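Local coordinates for protein spondin-1 (Homo sapiens, PDB 2ZOU) that is a secreted extracellular-matrix glycoprotein, probably acting in cell adhesion, represented here by its beta-sandwich reeler domain, at residues A[43-48]-A[54-59]; A[72-77]-A[115-120]; A[86-89]-A[95-98]; A[123-126]-A[130-133]. All coordinates share one frame; numbering follows the deposited sequence.

How the contacts relate
Contact 1 comes first. Strand 40-47 of the four-stranded sheet ends there, and a short loop leads to strand 55-62 of the five-stranded sheet, joining the two layers of the sandwich. Contact 2 closes a much longer loop, from 72-77 to 115-120. It brings the lead-in to strand 76-79 in the four-stranded sheet to the start of strand 120-127 in the five-stranded one. Contact 3, the hairpin of 86-89 and 95-98, forms wholly within that loop. Contact 4 follows in sequence as a second hairpin. No two contacts cross. Strand 55-62 unites three of them: its neighbours in the sheet are strand 95-97 of contact 3 and strand 120-127 of contact 4.

Contact 1 (A[43-48]-A[54-59]). With EDO (1,2-ethanediol), chain D.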
loop_
_atom_site.group_PDB
_atom_site.type_symbol
_atom_site.label_atom_id
_atom_site.label_comp_id
_atom_site.label_asym_id
_atom_site.label_seq_id
_atom_site.Cartn_x
_atom_site.Cartn_y
_atom_site.Cartn_z
ATOM N N VAL A 43 -1.454 4.310 7.042
ATOM C CA VAL A 43 -1.326 2.967 6.495
ATOM C C VAL A 43 -0.010 2.369 6.998
ATOM O O VAL A 43 1.035 3.017 6.937
ATOM C CB VAL A 43 -1.363 2.968 4.948
ATOM C CG1 VAL A 43 -1.240 1.539 4.395
ATOM C CG2 VAL A 43 -2.657 3.610 4.461
ATOM N N THR A 44 -0.061 1.131 7.482
ATOM C CA THR A 44 1.132 0.480 8.002
ATOM C C THR A 44 1.356 -0.851 7.311
ATOM O O THR A 44 0.401 -1.576 6.973
ATOM C CB THR A 44 1.027 0.257 9.516
ATOM O OG1 THR A 44 -0.035 -0.647 9.782
ATOM C CG2 THR A 44 0.765 1.567 10.242
ATOM N N LEU A 45 2.625 -1.175 7.101
ATOM C CA LEU A 45 3.028 -2.485 6.589
ATOM C C LEU A 45 3.970 -3.076 7.619
ATOM O O LEU A 45 4.984 -2.480 7.934
ATOM C CB LEU A 45 3.759 -2.305 5.258
ATOM C CG LEU A 45 4.182 -3.521 4.468
ATOM C CD1 LEU A 45 3.043 -4.456 4.225
ATOM C CD2 LEU A 45 4.741 -3.023 3.161
ATOM N N SER A 46 3.612 -4.238 8.155
ATOM C CA SER A 46 4.394 -4.827 9.252
ATOM C C SER A 46 4.644 -6.313 9.049
ATOM O O SER A 46 3.844 -7.009 8.406
ATOM C CB SER A 46 3.596 -4.713 10.566
ATOM O OG SER A 46 2.976 -3.455 10.760
ATOM N N ALA A 47 5.757 -6.782 9.609
ATOM C CA ALA A 47 6.136 -8.187 9.561
ATOM C C ALA A 47 5.981 -8.788 10.940
ATOM O O ALA A 47 6.508 -8.229 11.892
ATOM C CB ALA A 47 7.597 -8.306 9.126
ATOM N N ALA A 48 5.321 -9.935 11.040
ATOM C CA ALA A 48 5.232 -10.643 12.313
ATOM C C ALA A 48 6.594 -11.257 12.651
ATOM O O ALA A 48 7.269 -11.789 11.769
ATOM C CB ALA A 48 4.160 -11.727 12.240
ATOM N N ARG A 54 13.147 -6.304 3.216
ATOM C CA ARG A 54 14.244 -5.438 2.783
ATOM C C ARG A 54 13.757 -4.440 1.741
ATOM O O ARG A 54 14.436 -3.459 1.442
ATOM C CB ARG A 54 15.398 -6.283 2.247
ATOM C CG ARG A 54 16.147 -7.025 3.339
ATOM C CD ARG A 54 17.352 -7.799 2.803
ATOM N NE ARG A 54 16.962 -8.836 1.847
ATOM C CZ ARG A 54 17.201 -8.794 0.538
ATOM N NH1 ARG A 54 17.871 -7.776 -0.010
ATOM N NH2 ARG A 54 16.783 -9.788 -0.230
ATOM N N GLY A 55 12.580 -4.692 1.190
ATOM C CA GLY A 55 11.967 -3.818 0.203
ATOM C C GLY A 55 10.469 -4.037 0.130
ATOM O O GLY A 55 9.947 -5.086 0.527
ATOM N N PHE A 56 9.758 -3.038 -0.369
ATOM C CA PHE A 56 8.302 -3.117 -0.495
ATOM C C PHE A 56 7.819 -2.162 -1.570
ATOM O O PHE A 56 8.530 -1.210 -1.942
ATOM C CB PHE A 56 7.599 -2.811 0.839
ATOM C CG PHE A 56 7.558 -1.345 1.167
ATOM C CD1 PHE A 56 6.473 -0.558 0.796
ATOM C CD2 PHE A 56 8.643 -0.734 1.790
ATOM C CE1 PHE A 56 6.468 0.807 1.070
ATOM C CE2 PHE A 56 8.650 0.618 2.075
ATOM C CZ PHE A 56 7.567 1.401 1.715
ATOM N N THR A 57 6.611 -2.423 -2.055
ATOM C CA THR A 57 5.903 -1.499 -2.925
ATOM C C THR A 57 4.474 -1.411 -2.438
ATOM O O THR A 57 3.852 -2.428 -2.159
ATOM C CB THR A 57 5.889 -1.979 -4.378
ATOM O OG1 THR A 57 7.229 -2.234 -4.813
ATOM C CG2 THR A 57 5.274 -0.906 -5.274
ATOM N N LEU A 58 3.956 -0.195 -2.370
ATOM C CA LEU A 58 2.628 0.056 -1.862
ATOM C C LEU A 58 1.859 0.970 -2.817
ATOM O O LEU A 58 2.366 2.037 -3.184
ATOM C CB LEU A 58 2.732 0.690 -0.467
ATOM C CG LEU A 58 1.467 1.299 0.124
ATOM C CD1 LEU A 58 0.419 0.240 0.342
ATOM C CD2 LEU A 58 1.762 2.037 1.413
ATOM N N ILE A 59 0.647 0.547 -3.206
ATOM C CA ILE A 59 -0.216 1.336 -4.114
ATOM C C ILE A 59 -1.654 1.380 -3.615
ATOM O O ILE A 59 -2.037 0.615 -2.730
ATOM C CB ILE A 59 -0.153 0.805 -5.578
ATOM C CG1 ILE A 59 -0.608 -0.656 -5.635
ATOM C CG2 ILE A 59 1.254 1.006 -6.138
ATOM C CD1 ILE A 59 -0.626 -1.238 -7.047
HETATM C C1 EDO D . 9.019 -6.560 -4.408
HETATM O O1 EDO D . 7.857 -6.491 -5.242
HETATM C C2 EDO D . 8.924 -5.500 -3.320
HETATM O O2 EDO D . 8.783 -4.199 -3.911
#
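Leu45 meets Phe56, and Val43 meets Leu58, in the core of the reeler beta sandwich. Segment 43-48 lies in the four-stranded sheet and 54-59 in the five-stranded one. They are partners face to face across the two layers, not neighbours in a sheet. At the nearest point the CA atoms of Leu45 and Leu58 are 8.8 Å apart, and the gap is bridged by side chains alone.

Leu45 has the most surface covered. Its CG lies anti to the backbone N (chi1 -175°), which carries the isobutyl group across to the opposite sheet. There the methyl CD2 sits 3.7 Å from Phe56 CB. It is also 3.8 Å from Phe56 CD1, so one methyl covers both the base of the side chain and the start of the ring. It reaches the ring obliquely. The two side chains run past each other in opposite directions. Phe56 is modelled in two conformers, so the ring contact describes one of them.

Leu58 is the next most covered. It sends CD2 to Val43 CG1 at 4.3 Å, a looser apolar contact. Leu26 and Val108 also touch Leu58, while Ala124 and Ile126 touch Leu45, so residues of both sheets complete the core. Arg54 and Gly55 form a classic beta bulge against strand 120-127.

Thr57 turns its CB away from the core. On that outer side its OG1 is hydrogen-bonded to O2 of a 1,2-ethanediol molecule, at 2.7 Å.

Contact 2 (A[72-77]-A[115-120]). With EDO (1,2-ethanediol), chain C.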
loop_
_atom_site.group_PDB
_atom_site.type_symbol
_atom_site.label_atom_id
_atom_site.label_comp_id
_atom_site.label_asym_id
_atom_site.label_seq_id
_atom_site.Cartn_x
_atom_site.Cartn_y
_atom_site.Cartn_z
ATOM N N ASP A 72 -6.074 5.084 -12.617
ATOM C CA ASP A 72 -6.360 3.908 -11.784
ATOM C C ASP A 72 -5.982 4.122 -10.327
ATOM O O ASP A 72 -6.516 3.460 -9.445
ATOM C CB ASP A 72 -5.555 2.695 -12.243
ATOM C CG ASP A 72 -5.918 2.216 -13.634
ATOM O OD1 ASP A 72 -6.961 2.629 -14.191
ATOM O OD2 ASP A 72 -5.131 1.411 -14.176
ATOM N N HIS A 73 -5.028 5.013 -10.088
ATOM C CA HIS A 73 -4.497 5.233 -8.751
ATOM C C HIS A 73 -5.333 6.245 -7.988
ATOM O O HIS A 73 -5.627 7.326 -8.487
ATOM C CB HIS A 73 -3.035 5.647 -8.869
ATOM C CG HIS A 73 -2.149 4.529 -9.315
ATOM N ND1 HIS A 73 -2.010 4.148 -10.635
ATOM C CD2 HIS A 73 -1.381 3.682 -8.592
ATOM C CE1 HIS A 73 -1.184 3.116 -10.700
ATOM N NE2 HIS A 73 -0.789 2.817 -9.476
ATOM N N ALA A 74 -5.743 5.864 -6.782
ATOM C CA ALA A 74 -6.718 6.624 -6.010
ATOM C C ALA A 74 -6.079 7.247 -4.770
ATOM O O ALA A 74 -5.239 6.618 -4.111
ATOM C CB ALA A 74 -7.847 5.704 -5.592
ATOM N N GLY A 75 -6.471 8.479 -4.470
ATOM C CA GLY A 75 -5.990 9.173 -3.277
ATOM C C GLY A 75 -4.568 9.661 -3.447
ATOM O O GLY A 75 -4.005 9.590 -4.547
ATOM N N THR A 76 -3.992 10.130 -2.343
ATOM C CA THR A 76 -2.672 10.735 -2.322
ATOM C C THR A 76 -1.903 10.179 -1.125
ATOM O O THR A 76 -2.328 10.315 0.023
ATOM C CB THR A 76 -2.789 12.276 -2.162
ATOM O OG1 THR A 76 -3.348 12.813 -3.352
ATOM C CG2 THR A 76 -1.423 12.949 -1.902
ATOM N N PHE A 77 -0.777 9.534 -1.389
ATOM C CA PHE A 77 0.127 9.185 -0.314
ATOM C C PHE A 77 0.955 10.383 0.131
ATOM O O PHE A 77 1.304 11.253 -0.673
ATOM C CB PHE A 77 1.054 8.053 -0.715
ATOM C CG PHE A 77 0.366 6.739 -0.873
ATOM C CD1 PHE A 77 -0.031 5.989 0.240
ATOM C CD2 PHE A 77 0.144 6.220 -2.145
ATOM C CE1 PHE A 77 -0.655 4.740 0.086
ATOM C CE2 PHE A 77 -0.480 4.979 -2.307
ATOM C CZ PHE A 77 -0.878 4.238 -1.206
ATOM N N ALA A 115 -15.578 12.021 -3.105
ATOM C CA ALA A 115 -16.772 11.198 -3.173
ATOM C C ALA A 115 -16.999 10.814 -4.631
ATOM O O ALA A 115 -16.786 11.634 -5.534
ATOM C CB ALA A 115 -17.971 11.964 -2.644
ATOM N N GLY A 116 -17.434 9.576 -4.856
ATOM C CA GLY A 116 -17.669 9.073 -6.207
ATOM C C GLY A 116 -16.504 8.279 -6.771
ATOM O O GLY A 116 -16.619 7.647 -7.811
ATOM N N THR A 117 -15.369 8.285 -6.072
ATOM C CA THR A 117 -14.210 7.518 -6.533
ATOM C C THR A 117 -14.464 6.011 -6.465
ATOM O O THR A 117 -13.877 5.242 -7.223
ATOM C CB THR A 117 -12.928 7.909 -5.749
ATOM O OG1 THR A 117 -12.647 9.297 -5.986
ATOM C CG2 THR A 117 -11.719 7.065 -6.184
ATOM N N GLY A 118 -15.344 5.606 -5.554
ATOM C CA GLY A 118 -15.691 4.206 -5.373
ATOM C C GLY A 118 -14.708 3.448 -4.493
ATOM O O GLY A 118 -13.848 4.021 -3.809
ATOM N N CYS A 119 -14.847 2.133 -4.515
ATOM C CA CYS A 119 -14.024 1.272 -3.675
ATOM C C CYS A 119 -12.568 1.366 -4.073
ATOM O O CYS A 119 -12.240 1.347 -5.255
ATOM C CB CYS A 119 -14.493 -0.181 -3.760
ATOM S SG CYS A 119 -16.122 -0.450 -3.030
ATOM N N VAL A 120 -11.705 1.450 -3.064
ATOM C CA VAL A 120 -10.266 1.540 -3.265
ATOM C C VAL A 120 -9.587 0.300 -2.650
ATOM O O VAL A 120 -9.979 -0.172 -1.583
ATOM C CB VAL A 120 -9.701 2.818 -2.616
ATOM C CG1 VAL A 120 -8.177 2.807 -2.613
ATOM C CG2 VAL A 120 -10.244 4.049 -3.326
HETATM C C1 EDO C . -6.707 -1.515 -15.781
HETATM O O1 EDO C . -7.944 -2.172 -15.505
HETATM C C2 EDO C . -6.968 -0.051 -16.059
HETATM O O2 EDO C . -5.797 0.555 -16.596
#
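Val120 and Thr117 both reach Ala74 near one end of the reeler beta sandwich, joining the loop before strand 76-79 to the loop that leads into strand 120-127 and to that strand's first residue. Strand 76-79 is an outermost strand of the four-stranded sheet. Strand 120-127 belongs to the five-stranded sheet.

The side chain of Val120 can be followed outward. Its CB is still 4.5 Å from Ala74 CB. At the fork, CG1 stands anti to the backbone N (chi1 170°), and CG2 falls beside that N. CG2 makes the contact, 3.7 Å from Ala74 CB. CG1 stands farther off, 4.2 Å from the same Ala74 CB. Trp110 also packs on the valine side chain, and its NE1 gives a hydrogen bond to the carbonyl of Ala74.

Thr117 approaches the same methyl through its CG2, 4.1 Å from Ala74 CB. Its hydroxyl does not serve this contact: OG1 is hydrogen-bonded to the carbonyl of Pro114. The threonine therefore splits its branches, one apolar towards Ala74 and one polar within its own loop. The contact itself is wholly apolar and small.

Two residues on from Thr117, Cys119 is disulfide-bonded to Cys145. At the other end of 72-77, Asp72 makes a salt bridge from OD1 to Arg65, and OD2 accepts a hydrogen bond from the backbone N of Lys69. Near that carboxylate, O2 of a 1,2-ethanediol molecule lies 2.7 Å from Asp72 OD2.

Contact 3 (A[86-89]-A[95-98]); sequences QFMS and VTES
The beta hairpin of strands 85-88 and 95-97 forms one margin of the five-stranded sheet, and Gln86 and Thr96 form a hydrogen-bonded antiparallel pair in it. Gln86 N gives its proton to Thr96 O at 2.9 Å. Thr96 N returns the bond to Gln86 O at 2.8 Å, running almost straight out along the carbonyl (C=O...N angle 176°). Phe87 and Val95 form the next, non-hydrogen-bonded pair, with CA atoms 4.6 Å apart. The axes of the short segments 86-88 and 95-97 lie 111° apart in direction, far from straight antiparallel, so the strands splay.

On the face that holds Gln86 and Thr96, the two side chains lie side by side and point the same way. Gln86 CG sits between its backbone N and carbonyl carbon (chi1 67°), 4.0 Å from Thr96 CG2 and 3.8 Å from Glu97 O. The same threonine methyl meets Met88 CG at 3.8 Å, with the two side chains nearly at right angles. Thr96 is modelled in two conformers, and these methyl contacts belong to one of them.

Phe87 and Val95 diverge at CB, yet the ring of Phe87 still reaches its partner: CE1 lies 4.0 Å from Val95 CG2, an oblique approach. Phe77 packs against both residues.

Thr96 OG1 is hydrogen-bonded to Phe56 O, and Glu97 OE1 receives the N-H of Phe56. Ser98 OG bonds to Glu82 O. Main-chain bonds thus set the hairpin pairing, apolar side-chain atoms pad it, and polar side-chain ends tie it to strand 55-62, through Phe56, and to the main chain at Glu82.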
loop_
_atom_site.group_PDB
_atom_site.type_symbol
_atom_site.label_atom_id
_atom_site.label_comp_id
_atom_site.label_asym_id
_atom_site.label_seq_id
_atom_site.Cartn_x
_atom_site.Cartn_y
_atom_site.Cartn_z
ATOM N N GLN A 86 10.053 6.352 0.095
ATOM C CA GLN A 86 10.049 7.369 -0.967
ATOM C C GLN A 86 9.096 6.944 -2.062
ATOM O O GLN A 86 8.639 5.802 -2.076
ATOM C CB GLN A 86 11.453 7.543 -1.557
ATOM C CG GLN A 86 11.951 6.318 -2.324
ATOM C CD GLN A 86 13.288 6.569 -2.991
ATOM O OE1 GLN A 86 14.264 6.916 -2.332
ATOM N NE2 GLN A 86 13.332 6.418 -4.309
ATOM N N PHE A 87 8.785 7.848 -2.981
ATOM C CA PHE A 87 8.044 7.463 -4.176
ATOM C C PHE A 87 8.961 6.813 -5.203
ATOM O O PHE A 87 10.116 7.214 -5.350
ATOM C CB PHE A 87 7.292 8.659 -4.761
ATOM C CG PHE A 87 6.172 9.126 -3.888
ATOM C CD1 PHE A 87 4.967 8.429 -3.872
ATOM C CD2 PHE A 87 6.332 10.226 -3.053
ATOM C CE1 PHE A 87 3.927 8.824 -3.051
ATOM C CE2 PHE A 87 5.284 10.635 -2.210
ATOM C CZ PHE A 87 4.086 9.923 -2.210
ATOM N N MET A 88 8.427 5.813 -5.903
ATOM C CA MET A 88 9.138 5.094 -6.968
ATOM C C MET A 88 9.564 6.045 -8.089
ATOM O O MET A 88 8.738 6.801 -8.585
ATOM C CB MET A 88 8.218 4.043 -7.587
ATOM C CG MET A 88 8.151 2.708 -6.919
ATOM S SD MET A 88 7.902 1.429 -8.179
ATOM C CE MET A 88 9.599 1.180 -8.647
ATOM N N SER A 89 10.832 5.974 -8.496
ATOM C CA SER A 89 11.374 6.816 -9.577
ATOM C C SER A 89 10.589 6.668 -10.884
ATOM O O SER A 89 10.349 7.654 -11.588
ATOM C CB SER A 89 12.859 6.495 -9.825
ATOM O OG SER A 89 13.643 6.765 -8.670
ATOM N N VAL A 95 4.577 3.938 -3.383
ATOM C CA VAL A 95 5.516 4.108 -2.271
ATOM C C VAL A 95 6.453 2.903 -2.214
ATOM O O VAL A 95 6.022 1.763 -2.387
ATOM C CB VAL A 95 4.766 4.280 -0.900
ATOM C CG1 VAL A 95 5.749 4.601 0.199
ATOM C CG2 VAL A 95 3.730 5.408 -0.993
ATOM N N THR A 96 7.730 3.144 -1.962
ATOM C CA THR A 96 8.724 2.077 -1.899
ATOM C C THR A 96 9.782 2.417 -0.826
ATOM O O THR A 96 9.714 3.490 -0.218
ATOM C CB THR A 96 9.345 1.809 -3.296
ATOM O OG1 THR A 96 10.062 0.573 -3.291
ATOM C CG2 THR A 96 10.269 2.956 -3.723
ATOM N N GLU A 97 10.718 1.506 -0.565
ATOM C CA GLU A 97 11.776 1.741 0.420
ATOM C C GLU A 97 12.804 2.761 -0.078
ATOM O O GLU A 97 13.059 2.863 -1.281
ATOM C CB GLU A 97 12.437 0.415 0.866
ATOM C CG GLU A 97 13.485 -0.222 -0.075
ATOM C CD GLU A 97 12.939 -0.788 -1.387
ATOM O OE1 GLU A 97 11.730 -1.072 -1.508
ATOM O OE2 GLU A 97 13.753 -0.958 -2.333
ATOM N N SER A 98 13.370 3.513 0.865
ATOM C CA SER A 98 14.426 4.505 0.583
ATOM C C SER A 98 15.805 3.866 0.404
ATOM O O SER A 98 16.636 4.368 -0.360
ATOM C CB SER A 98 14.517 5.521 1.725
ATOM O OG SER A 98 13.402 6.389 1.746
#

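Contact 4 (A[123-126]-A[130-133]); sequences KASI and RIIY. With EDO (1,2-ethanediol), chain D; EDO (1,2-ethanediol), chain F.
Ile126 and Ile132 make the tight part of this contact. Their side chains lie alongside each other and point the same way, with Ile126 CD1 4.0 Å from Ile132 CG1. Ile126 CG1 sits between its backbone N and carbonyl carbon (chi1 72°), which also brings it to 4.0 Å from Ile132 CB. Ile126 is buried.

The same two residues form the hydrogen-bonded antiparallel pair of a beta hairpin. It joins strand 120-127 to strand 131-144, an outermost strand of the five-stranded sheet. Ile132 N bonds to Ile126 O at 2.9 Å. The return bond, Ile126 N to Ile132 O, is longer at 3.1 Å and more bent (N-H...O 145°), though it lies in the carbonyl plane.

Ile132 O has a second donor. Ser125 OG, set anti to its own N (chi1 172°), reaches it at 2.7 Å from a position tilted out of that plane. Ser125 and Ile132 are each modelled in two conformers, so this grip holds for the conformer described.

The other side is looser and open to solvent. A 1,2-ethanediol molecule gives its O1 proton to Ser125 OG and rests near Ile131. Ile131, itself in two conformers, places CG2 3.8 Å above the centre of the Tyr133 ring, a CH-pi contact within one segment. Tyr133 and Arg130 are exposed, and the Tyr133 CB points away from strand 120-127.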
loop_
_atom_site.group_PDB
_atom_site.type_symbol
_atom_site.label_atom_id
_atom_site.label_comp_id
_atom_site.label_asym_id
_atom_site.label_seq_id
_atom_site.Cartn_x
_atom_site.Cartn_y
_atom_site.Cartn_z
ATOM N N LYS A 123 -2.795 -2.028 -1.616
ATOM C CA LYS A 123 -2.090 -3.282 -1.908
ATOM C C LYS A 123 -0.586 -3.133 -1.776
ATOM O O LYS A 123 -0.012 -2.139 -2.205
ATOM C CB LYS A 123 -2.374 -3.729 -3.347
ATOM C CG LYS A 123 -3.634 -4.522 -3.572
ATOM C CD LYS A 123 -4.033 -4.482 -5.035
ATOM C CE LYS A 123 -3.161 -5.350 -5.897
ATOM N NZ LYS A 123 -3.802 -5.520 -7.240
ATOM N N ALA A 124 0.063 -4.148 -1.217
ATOM C CA ALA A 124 1.503 -4.136 -1.081
ATOM C C ALA A 124 2.136 -5.426 -1.559
ATOM O O ALA A 124 1.513 -6.483 -1.563
ATOM C CB ALA A 124 1.889 -3.870 0.354
ATOM N N SER A 125 3.388 -5.300 -1.970
ATOM C CA SER A 125 4.266 -6.407 -2.301
ATOM C C SER A 125 5.525 -6.226 -1.479
ATOM O O SER A 125 5.928 -5.083 -1.228
ATOM C CB SER A 125 4.585 -6.364 -3.794
ATOM O OG SER A 125 5.574 -7.311 -4.125
ATOM N N ILE A 126 6.159 -7.320 -1.052
ATOM C CA ILE A 126 7.414 -7.205 -0.296
ATOM C C ILE A 126 8.499 -8.165 -0.794
ATOM O O ILE A 126 8.206 -9.139 -1.499
ATOM C CB ILE A 126 7.250 -7.375 1.265
ATOM C CG1 ILE A 126 6.943 -8.832 1.647
ATOM C CG2 ILE A 126 6.253 -6.343 1.869
ATOM C CD1 ILE A 126 8.159 -9.700 1.917
ATOM N N ARG A 130 12.400 -14.016 -0.530
ATOM C CA ARG A 130 11.558 -14.366 -1.667
ATOM C C ARG A 130 10.639 -13.166 -1.864
ATOM O O ARG A 130 10.545 -12.324 -0.968
ATOM C CB ARG A 130 10.742 -15.647 -1.420
ATOM C CG ARG A 130 9.634 -15.497 -0.395
ATOM C CD ARG A 130 8.871 -16.781 -0.228
ATOM N NE ARG A 130 7.920 -16.668 0.871
ATOM C CZ ARG A 130 7.202 -17.675 1.346
ATOM N NH1 ARG A 130 7.311 -18.885 0.820
ATOM N NH2 ARG A 130 6.369 -17.462 2.355
ATOM N N ILE A 131 9.976 -13.095 -3.016
ATOM C CA ILE A 131 9.002 -12.036 -3.287
ATOM C C ILE A 131 7.586 -12.485 -2.941
ATOM O O ILE A 131 7.147 -13.586 -3.308
ATOM C CB ILE A 131 9.008 -11.584 -4.776
ATOM C CG1 ILE A 131 10.419 -11.236 -5.279
ATOM C CG2 ILE A 131 7.970 -10.462 -5.017
ATOM C CD1 ILE A 131 11.003 -9.959 -4.739
ATOM N N ILE A 132 6.866 -11.610 -2.251
ATOM C CA ILE A 132 5.438 -11.780 -2.081
ATOM C C ILE A 132 4.803 -10.769 -3.011
ATOM O O ILE A 132 4.954 -9.561 -2.816
ATOM C CB ILE A 132 4.994 -11.567 -0.613
ATOM C CG1 ILE A 132 5.738 -12.503 0.346
ATOM C CG2 ILE A 132 3.475 -11.710 -0.474
ATOM C CD1 ILE A 132 5.526 -13.989 0.088
ATOM N N TYR A 133 4.158 -11.290 -4.051
ATOM C CA TYR A 133 3.575 -10.495 -5.122
ATOM C C TYR A 133 2.265 -9.851 -4.690
ATOM O O TYR A 133 1.674 -10.260 -3.697
ATOM C CB TYR A 133 3.351 -11.389 -6.347
ATOM C CG TYR A 133 4.641 -11.877 -6.960
ATOM C CD1 TYR A 133 5.279 -11.126 -7.940
ATOM C CD2 TYR A 133 5.231 -13.070 -6.551
ATOM C CE1 TYR A 133 6.468 -11.568 -8.522
ATOM C CE2 TYR A 133 6.422 -13.512 -7.113
ATOM C CZ TYR A 133 7.033 -12.749 -8.096
ATOM O OH TYR A 133 8.212 -13.159 -8.675
HETATM C C1 EDO D . 9.019 -6.560 -4.408
HETATM O O1 EDO D . 7.857 -6.491 -5.242
HETATM C C2 EDO D . 8.924 -5.500 -3.320
HETATM O O2 EDO D . 8.783 -4.199 -3.911
HETATM C C1 EDO F . -0.048 -10.063 -1.088
HETATM O O1 EDO F . 0.971 -9.211 -1.612
HETATM C C2 EDO F . 0.401 -11.515 -1.063
HETATM O O2 EDO F . -0.186 -12.185 0.053
#